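Local coordinates for protein tRNA (guanine-N(1)-)-methyltransferase (Corynebacterium diphtheriae, PDB 7KFF) that probably transfers a methyl group from S-adenosyl-L-methionine to N1 of guanine 37 in tRNA, as a knotted SPOUT-family enzyme, at residues E132-A144 with A155-G167. Numbering follows the deposited sequence.
Sequences EADKPLLLVPTPA and AWSNEEHIVFACG. With SAH (S-adenosyl-L-homocysteine), chain C.
Leu137 and Leu139 reach from one strand onto a single face of the Trp156 indole, a clear case of a helix end packed on a parallel sheet. Leu137 CD2 sits over the five-membered ring, 3.7 Å from its centroid, while Leu139 CD2 covers the six-membered ring in a second CH-pi contact. The two leucines get there differently: Leu137 has CG anti to the backbone N (chi1 180°), whereas in Leu139 it is anti to the carbonyl carbon (chi1 -64°). That second setting runs Leu139 alongside Phe164, with CD1 3.7 Å from Phe164 CE2, and CD1 also meets Ile162 CG2. Bent at chi2, Glu159 lays its carboxylate beside Leu137, and its OE1 is held by a salt bridge to Arg185. On the opposite face of the sheet, Leu138 CD1 packs on Val163 CG1 at 3.8 Å.

Between the two layers of side chains, strands 137-141 and 161-165 are joined by four backbone hydrogen bonds, among them Val163 N to Leu137 O at 2.9 Å and Leu139 N to Val163 O at 2.8 Å. Beyond the last of them the strands part, and a water takes over, donating to Pro141 O (2.7 Å) and to Ala165 O. Pro141 O also accepts from SAH O2' at 3.0 Å, so the strand ends and the ribose share one polar cluster, while Pro143 packs against the adenine.

Within the knotted SPOUT methyltransferase fold, the chain leaves 137-141, passes through the short edge strand 146-147 and helix 150-156, and returns as 161-165, parallel beside it. In the parallel sheet, strand 185-190 flanks 137-141 and strand 17-23 flanks 161-165, where Asp20 OD2 is hydrogen-bonded to His161 NE2; helix 200-211 packs against Pro141 and Phe164.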
ATOM      1  N   GLU A 132     -19.525  -3.957 -21.911  1.00 33.78           N
ATOM      2  CA  GLU A 132     -18.596  -3.977 -20.786  1.00 31.81           C
ATOM      3  C   GLU A 132     -17.669  -2.770 -20.825  1.00 30.17           C
ATOM      4  O   GLU A 132     -17.436  -2.113 -19.804  1.00 28.21           O
ATOM      5  CB  GLU A 132     -17.753  -5.255 -20.798  1.00 33.14           C
ATOM      6  CG  GLU A 132     -18.450  -6.485 -20.305  1.00 32.75           C
ATOM      7  CD  GLU A 132     -18.998  -6.311 -18.912  1.00 30.31           C
ATOM      8  OE1 GLU A 132     -18.199  -6.120 -17.962  1.00 30.06           O
ATOM      9  OE2 GLU A 132     -20.236  -6.344 -18.781  1.00 31.15           O
ATOM     10  N   ALA A 133     -17.117  -2.472 -22.004  1.00 30.00           N
ATOM     11  CA  ALA A 133     -16.108  -1.424 -22.091  1.00 31.24           C
ATOM     12  C   ALA A 133     -16.668  -0.067 -21.695  1.00 31.88           C
ATOM     13  O   ALA A 133     -15.916   0.805 -21.248  1.00 33.31           O
ATOM     14  CB  ALA A 133     -15.541  -1.358 -23.511  1.00 33.49           C
ATOM     15  N   ASP A 134     -17.978   0.123 -21.842  1.00 32.72           N
ATOM     16  CA  ASP A 134     -18.631   1.380 -21.506  1.00 34.22           C
ATOM     17  C   ASP A 134     -19.012   1.480 -20.038  1.00 30.12           C
ATOM     18  O   ASP A 134     -19.409   2.560 -19.594  1.00 32.01           O
ATOM     19  CB  ASP A 134     -19.899   1.535 -22.351  1.00 40.47           C
ATOM     20  CG  ASP A 134     -19.600   1.712 -23.820  1.00 47.46           C
ATOM     21  OD1 ASP A 134     -18.650   2.457 -24.136  1.00 49.58           O
ATOM     22  OD2 ASP A 134     -20.308   1.107 -24.658  1.00 50.26           O
ATOM     23  N   LYS A 135     -18.929   0.398 -19.290  1.00 24.05           N
ATOM     24  CA  LYS A 135     -19.210   0.484 -17.873  1.00 21.36           C
ATOM     25  C   LYS A 135     -18.038   1.144 -17.154  1.00 19.65           C
ATOM     26  O   LYS A 135     -16.889   0.967 -17.545  1.00 20.04           O
ATOM     27  CB  LYS A 135     -19.401  -0.914 -17.298  1.00 20.33           C
ATOM     28  CG  LYS A 135     -20.620  -1.655 -17.819  1.00 20.85           C
ATOM     29  CD  LYS A 135     -20.722  -3.048 -17.224  1.00 20.64           C
ATOM     30  CE  LYS A 135     -21.980  -3.753 -17.702  1.00 21.79           C
ATOM     31  NZ  LYS A 135     -22.026  -5.170 -17.251  1.00 23.74           N
ATOM     32  N   PRO A 136     -18.300   1.883 -16.086  1.00 18.08           N
ATOM     33  CA  PRO A 136     -17.202   2.396 -15.259  1.00 17.83           C
ATOM     34  C   PRO A 136     -16.503   1.259 -14.541  1.00 15.37           C
ATOM     35  O   PRO A 136     -17.033   0.157 -14.402  1.00 16.64           O
ATOM     36  CB  PRO A 136     -17.899   3.328 -14.263  1.00 19.95           C
ATOM     37  CG  PRO A 136     -19.322   2.897 -14.275  1.00 20.77           C
ATOM     38  CD  PRO A 136     -19.624   2.297 -15.587  1.00 19.61           C
ATOM     39  N   LEU A 137     -15.302   1.543 -14.063  1.00 14.04           N
ATOM     40  CA  LEU A 137     -14.513   0.578 -13.311  1.00 13.58           C
ATOM     41  C   LEU A 137     -14.799   0.750 -11.824  1.00 13.50           C
ATOM     42  O   LEU A 137     -14.730   1.870 -11.308  1.00 15.01           O
ATOM     43  CB  LEU A 137     -13.021   0.810 -13.559  1.00 14.78           C
ATOM     44  CG  LEU A 137     -12.038  -0.114 -12.839  1.00 14.38           C
ATOM     45  CD1 LEU A 137     -12.196  -1.552 -13.298  1.00 16.95           C
ATOM     46  CD2 LEU A 137     -10.608   0.354 -13.066  1.00 15.07           C
ATOM     47  N   LEU A 138     -15.125  -0.353 -11.143  1.00 12.75           N
ATOM     48  CA  LEU A 138     -15.275  -0.398  -9.695  1.00 12.64           C
ATOM     49  C   LEU A 138     -14.110  -1.167  -9.098  1.00 12.27           C
ATOM     50  O   LEU A 138     -13.923  -2.355  -9.401  1.00 13.74           O
ATOM     51  CB  LEU A 138     -16.591  -1.058  -9.298  1.00 13.30           C
ATOM     52  CG  LEU A 138     -16.812  -1.247  -7.804  1.00 13.77           C
ATOM     53  CD1 LEU A 138     -16.908   0.098  -7.096  1.00 15.12           C
ATOM     54  CD2 LEU A 138     -18.040  -2.083  -7.509  1.00 15.46           C
ATOM     55  N   LEU A 139     -13.325  -0.479  -8.271  1.00 11.77           N
ATOM     56  CA  LEU A 139     -12.231  -1.100  -7.533  1.00 12.06           C
ATOM     57  C   LEU A 139     -12.662  -1.331  -6.088  1.00 12.43           C
ATOM     58  O   LEU A 139     -13.157  -0.416  -5.423  1.00 12.97           O
ATOM     59  CB  LEU A 139     -10.968  -0.255  -7.586  1.00 13.15           C
ATOM     60  CG  LEU A 139     -10.406  -0.105  -8.995  1.00 12.88           C
ATOM     61  CD1 LEU A 139      -9.141   0.716  -8.960  1.00 14.43           C
ATOM     62  CD2 LEU A 139     -10.148  -1.435  -9.675  1.00 14.67           C
ATOM     63  N   VAL A 140     -12.495  -2.563  -5.631  1.00 12.29           N
ATOM     64  CA  VAL A 140     -12.884  -2.990  -4.295  1.00 12.31           C
ATOM     65  C   VAL A 140     -11.635  -3.481  -3.585  1.00 11.78           C
ATOM     66  O   VAL A 140     -11.197  -4.619  -3.794  1.00 13.38           O
ATOM     67  CB  VAL A 140     -13.952  -4.101  -4.341  1.00 13.51           C
ATOM     68  CG1 VAL A 140     -14.372  -4.448  -2.919  1.00 15.36           C
ATOM     69  CG2 VAL A 140     -15.151  -3.702  -5.207  1.00 14.49           C
ATOM     70  N   PRO A 141     -11.017  -2.652  -2.749  1.00 11.60           N
ATOM     71  CA  PRO A 141      -9.837  -3.111  -2.015  1.00 12.15           C
ATOM     72  C   PRO A 141     -10.195  -4.261  -1.086  1.00 11.80           C
ATOM     73  O   PRO A 141     -11.189  -4.222  -0.357  1.00 13.59           O
ATOM     74  CB  PRO A 141      -9.398  -1.863  -1.247  1.00 14.05           C
ATOM     75  CG  PRO A 141      -9.922  -0.717  -2.052  1.00 16.78           C
ATOM     76  CD  PRO A 141     -11.240  -1.194  -2.605  1.00 14.13           C
ATOM     77  N   THR A 142      -9.367  -5.307  -1.121  1.00 12.31           N
ATOM     78  CA  THR A 142      -9.525  -6.420  -0.212  1.00 12.48           C
ATOM     79  C   THR A 142      -8.220  -7.193  -0.204  1.00 12.88           C
ATOM     80  O   THR A 142      -7.593  -7.351  -1.271  1.00 12.23           O
ATOM     81  CB  THR A 142     -10.665  -7.354  -0.604  1.00 14.72           C
ATOM     82  OG1 THR A 142     -10.433  -8.600   0.042  1.00 15.53           O
ATOM     83  CG2 THR A 142     -10.779  -7.571  -2.079  1.00 15.90           C
ATOM     84  N   PRO A 143      -7.771  -7.689   0.949  1.00 12.85           N
ATOM     85  CA  PRO A 143      -6.524  -8.471   0.968  1.00 14.56           C
ATOM     86  C   PRO A 143      -6.673  -9.797   0.249  1.00 14.76           C
ATOM     87  O   PRO A 143      -5.668 -10.478   0.015  1.00 17.05           O
ATOM     88  CB  PRO A 143      -6.252  -8.676   2.461  1.00 16.37           C
ATOM     89  CG  PRO A 143      -7.626  -8.619   3.083  1.00 14.61           C
ATOM     90  CD  PRO A 143      -8.400  -7.610   2.280  1.00 13.39           C
ATOM     91  N   ALA A 144      -7.907 -10.191  -0.076  1.00 13.77           N
ATOM     92  CA  ALA A 144      -8.185 -11.405  -0.838  1.00 14.38           C
ATOM     93  C   ALA A 144      -8.397 -11.139  -2.325  1.00 14.91           C
ATOM     94  O   ALA A 144      -8.841 -12.029  -3.047  1.00 17.09           O
ATOM     95  CB  ALA A 144      -9.377 -12.129  -0.225  1.00 17.35           C
ATOM     96  N   ALA A 155      -2.899   0.193 -17.010  1.00 14.69           N
ATOM     97  CA  ALA A 155      -4.239  -0.004 -17.560  1.00 14.77           C
ATOM     98  C   ALA A 155      -5.214   1.047 -17.030  1.00 14.31           C
ATOM     99  O   ALA A 155      -5.955   1.680 -17.793  1.00 15.32           O
ATOM    100  CB  ALA A 155      -4.755  -1.404 -17.222  1.00 15.59           C
ATOM    101  N   TRP A 156      -5.230   1.231 -15.712  1.00 13.36           N
ATOM    102  CA  TRP A 156      -6.247   2.075 -15.100  1.00 13.71           C
ATOM    103  C   TRP A 156      -6.000   3.557 -15.356  1.00 13.76           C
ATOM    104  O   TRP A 156      -6.942   4.345 -15.257  1.00 14.67           O
ATOM    105  CB  TRP A 156      -6.370   1.766 -13.613  1.00 13.43           C
ATOM    106  CG  TRP A 156      -6.784   0.330 -13.378  1.00 13.55           C
ATOM    107  CD1 TRP A 156      -7.355  -0.519 -14.290  1.00 14.93           C
ATOM    108  CD2 TRP A 156      -6.614  -0.433 -12.175  1.00 13.61           C
ATOM    109  NE1 TRP A 156      -7.569  -1.760 -13.717  1.00 15.31           N
ATOM    110  CE2 TRP A 156      -7.110  -1.729 -12.425  1.00 14.67           C
ATOM    111  CE3 TRP A 156      -6.110  -0.137 -10.904  1.00 13.70           C
ATOM    112  CZ2 TRP A 156      -7.090  -2.729 -11.464  1.00 15.56           C
ATOM    113  CZ3 TRP A 156      -6.100  -1.135  -9.943  1.00 14.21           C
ATOM    114  CH2 TRP A 156      -6.576  -2.423 -10.237  1.00 14.77           C
ATOM    115  N   SER A 157      -4.769   3.950 -15.704  1.00 13.37           N
ATOM    116  CA  SER A 157      -4.518   5.339 -16.078  1.00 14.70           C
ATOM    117  C   SER A 157      -5.322   5.752 -17.304  1.00 14.96           C
ATOM    118  O   SER A 157      -5.471   6.957 -17.554  1.00 17.03           O
ATOM    119  CB  SER A 157      -3.014   5.587 -16.311  1.00 14.83           C
ATOM    120  OG  SER A 157      -2.531   4.989 -17.491  1.00 15.45           O
ATOM    121  N   ASN A 158      -5.866   4.785 -18.052  1.00 15.24           N
ATOM    122  CA  ASN A 158      -6.690   5.066 -19.221  1.00 15.77           C
ATOM    123  C   ASN A 158      -8.176   5.208 -18.911  1.00 16.43           C
ATOM    124  O   ASN A 158      -8.966   5.515 -19.819  1.00 18.96           O
ATOM    125  CB  ASN A 158      -6.496   3.954 -20.248  1.00 17.35           C
ATOM    126  CG  ASN A 158      -5.104   3.957 -20.826  1.00 18.29           C
ATOM    127  OD1 ASN A 158      -4.769   4.812 -21.633  1.00 19.45           O
ATOM    128  ND2 ASN A 158      -4.281   3.003 -20.405  1.00 18.97           N
ATOM    129  N   GLU A 159      -8.582   4.975 -17.674  1.00 16.21           N
ATOM    130  CA  GLU A 159      -9.999   5.013 -17.345  1.00 15.54           C
ATOM    131  C   GLU A 159     -10.515   6.446 -17.266  1.00 17.26           C
ATOM    132  O   GLU A 159      -9.830   7.357 -16.785  1.00 19.43           O
ATOM    133  CB  GLU A 159     -10.224   4.331 -15.999  1.00 16.84           C
ATOM    134  CG  GLU A 159      -9.922   2.836 -15.991  1.00 17.70           C
ATOM    135  CD  GLU A 159     -10.947   1.966 -16.719  1.00 19.62           C
ATOM    136  OE1 GLU A 159     -12.048   2.450 -17.088  1.00 20.18           O
ATOM    137  OE2 GLU A 159     -10.658   0.760 -16.912  1.00 21.56           O
ATOM    138  N   GLU A 160     -11.758   6.637 -17.699  1.00 16.95           N
ATOM    139  CA  GLU A 160     -12.422   7.915 -17.508  1.00 18.47           C
ATOM    140  C   GLU A 160     -13.062   8.045 -16.133  1.00 16.80           C
ATOM    141  O   GLU A 160     -13.208   9.166 -15.632  1.00 18.19           O
ATOM    142  CB  GLU A 160     -13.522   8.087 -18.546  1.00 24.53           C
ATOM    143  CG  GLU A 160     -13.050   8.049 -19.969  1.00 34.99           C
ATOM    144  CD  GLU A 160     -14.196   8.229 -20.945  1.00 44.29           C
ATOM    145  OE1 GLU A 160     -13.975   8.036 -22.155  1.00 49.39           O
ATOM    146  OE2 GLU A 160     -15.317   8.564 -20.504  1.00 47.12           O
ATOM    147  N   HIS A 161     -13.492   6.933 -15.537  1.00 15.79           N
ATOM    148  CA  HIS A 161     -14.253   6.949 -14.292  1.00 15.61           C
ATOM    149  C   HIS A 161     -13.914   5.702 -13.496  1.00 14.40           C
ATOM    150  O   HIS A 161     -14.207   4.581 -13.946  1.00 16.47           O
ATOM    151  CB  HIS A 161     -15.757   6.974 -14.582  1.00 16.38           C
ATOM    152  CG  HIS A 161     -16.592   7.261 -13.382  1.00 17.11           C
ATOM    153  ND1 HIS A 161     -17.946   7.019 -13.337  1.00 18.99           N
ATOM    154  CD2 HIS A 161     -16.263   7.784 -12.178  1.00 16.45           C
ATOM    155  CE1 HIS A 161     -18.416   7.398 -12.163  1.00 18.52           C
ATOM    156  NE2 HIS A 161     -17.415   7.853 -11.436  1.00 17.36           N
ATOM    157  N   ILE A 162     -13.322   5.913 -12.324  1.00 14.32           N
ATOM    158  CA  ILE A 162     -13.043   4.858 -11.363  1.00 12.82           C
ATOM    159  C   ILE A 162     -13.817   5.155 -10.087  1.00 13.68           C
ATOM    160  O   ILE A 162     -13.718   6.256  -9.535  1.00 14.34           O
ATOM    161  CB  ILE A 162     -11.539   4.695 -11.077  1.00 13.63           C
ATOM    162  CG1 ILE A 162     -10.736   4.528 -12.364  1.00 14.70           C
ATOM    163  CG2 ILE A 162     -11.348   3.497 -10.151  1.00 14.88           C
ATOM    164  CD1 ILE A 162      -9.229   4.405 -12.152  1.00 15.86           C
ATOM    165  N   VAL A 163     -14.584   4.173  -9.627  1.00 12.85           N
ATOM    166  CA  VAL A 163     -15.292   4.209  -8.354  1.00 12.89           C
ATOM    167  C   VAL A 163     -14.595   3.235  -7.420  1.00 11.81           C
ATOM    168  O   VAL A 163     -14.203   2.136  -7.838  1.00 12.86           O
ATOM    169  CB  VAL A 163     -16.781   3.863  -8.557  1.00 13.56           C
ATOM    170  CG1 VAL A 163     -17.513   3.864  -7.233  1.00 14.15           C
ATOM    171  CG2 VAL A 163     -17.423   4.854  -9.541  1.00 15.31           C
ATOM    172  N   PHE A 164     -14.436   3.638  -6.169  1.00 12.29           N
ATOM    173  CA  PHE A 164     -13.854   2.811  -5.121  1.00 12.22           C
ATOM    174  C   PHE A 164     -14.872   2.542  -4.023  1.00 12.81           C
ATOM    175  O   PHE A 164     -15.476   3.479  -3.503  1.00 14.06           O
ATOM    176  CB  PHE A 164     -12.651   3.498  -4.478  1.00 12.90           C
ATOM    177  CG  PHE A 164     -11.496   3.738  -5.399  1.00 13.93           C
ATOM    178  CD1 PHE A 164     -11.448   4.885  -6.161  1.00 15.62           C
ATOM    179  CD2 PHE A 164     -10.415   2.877  -5.424  1.00 15.10           C
ATOM    180  CE1 PHE A 164     -10.349   5.157  -6.966  1.00 17.88           C
ATOM    181  CE2 PHE A 164      -9.315   3.143  -6.217  1.00 16.60           C
ATOM    182  CZ  PHE A 164      -9.283   4.291  -6.989  1.00 18.56           C
ATOM    183  N   ALA A 165     -15.036   1.275  -3.650  1.00 13.11           N
ATOM    184  CA  ALA A 165     -15.895   0.864  -2.540  1.00 13.86           C
ATOM    185  C   ALA A 165     -14.999   0.476  -1.372  1.00 13.05           C
ATOM    186  O   ALA A 165     -14.334  -0.557  -1.424  1.00 14.83           O
ATOM    187  CB  ALA A 165     -16.789  -0.304  -2.946  1.00 15.47           C
ATOM    188  N   CYS A 166     -14.969   1.301  -0.324  1.00 13.30           N
ATOM    189  CA  CYS A 166     -14.053   1.105   0.795  1.00 13.26           C
ATOM    190  C   CYS A 166     -14.655   0.255   1.899  1.00 13.43           C
ATOM    191  O   CYS A 166     -15.613   0.666   2.553  1.00 15.06           O
ATOM    192  CB  CYS A 166     -13.615   2.432   1.403  1.00 14.75           C
ATOM    193  SG  CYS A 166     -12.794   3.529   0.250  1.00 15.94           S
ATOM    194  N   GLY A 167     -14.055  -0.912   2.151  1.00 14.17           N
ATOM    195  CA  GLY A 167     -14.511  -1.756   3.227  1.00 14.80           C
ATOM    196  C   GLY A 167     -13.898  -1.398   4.570  1.00 14.95           C
ATOM    197  O   GLY A 167     -12.830  -0.783   4.654  1.00 14.99           O
TER
HETATM  198  N   SAH C 302     -11.066 -10.407   7.907  1.00 47.70           N
HETATM  199  CA  SAH C 302     -10.543  -9.759   6.721  1.00 44.24           C
HETATM  200  CB  SAH C 302     -10.114  -8.369   7.137  1.00 38.65           C
HETATM  201  CG  SAH C 302     -10.830  -7.230   6.434  1.00 29.01           C
HETATM  202  SD  SAH C 302      -9.782  -5.825   6.751  1.00 21.49           S
HETATM  203  C   SAH C 302      -9.346 -10.461   6.102  1.00 47.02           C
HETATM  204  O   SAH C 302      -8.298 -10.599   6.728  1.00 49.05           O
HETATM  205  OXT SAH C 302      -9.402 -10.879   4.946  1.00 45.28           O
HETATM  206  C5' SAH C 302     -10.993  -4.549   6.433  1.00 18.08           C
HETATM  207  C4' SAH C 302     -10.882  -3.908   5.065  1.00 15.41           C
HETATM  208  O4' SAH C 302      -9.619  -3.267   4.897  1.00 13.82           O
HETATM  209  C3' SAH C 302     -11.024  -4.827   3.841  1.00 15.41           C
HETATM  210  O3' SAH C 302     -12.341  -5.175   3.612  1.00 19.11           O
HETATM  211  C2' SAH C 302     -10.390  -3.952   2.758  1.00 13.71           C
HETATM  212  O2' SAH C 302     -11.274  -2.944   2.334  1.00 15.64           O
HETATM  213  C1' SAH C 302      -9.258  -3.306   3.526  1.00 13.33           C
HETATM  214  N9  SAH C 302      -7.994  -4.058   3.417  1.00 12.18           N
HETATM  215  C8  SAH C 302      -7.346  -4.757   4.411  1.00 12.50           C
HETATM  216  N7  SAH C 302      -6.184  -5.235   3.930  1.00 12.86           N
HETATM  217  C5  SAH C 302      -6.094  -4.866   2.622  1.00 12.10           C
HETATM  218  C6  SAH C 302      -5.136  -5.082   1.641  1.00 11.59           C
HETATM  219  N6  SAH C 302      -4.008  -5.795   1.836  1.00 13.12           N
HETATM  220  N1  SAH C 302      -5.352  -4.547   0.392  1.00 12.06           N
HETATM  221  C2  SAH C 302      -6.481  -3.806   0.136  1.00 11.82           C
HETATM  222  N3  SAH C 302      -7.423  -3.576   1.093  1.00 12.35           N
HETATM  223  C4  SAH C 302      -7.218  -4.108   2.305  1.00 12.69           C
HETATM  224  O   HOH W   1     -13.389  -2.725   0.061  1.00 20.96           O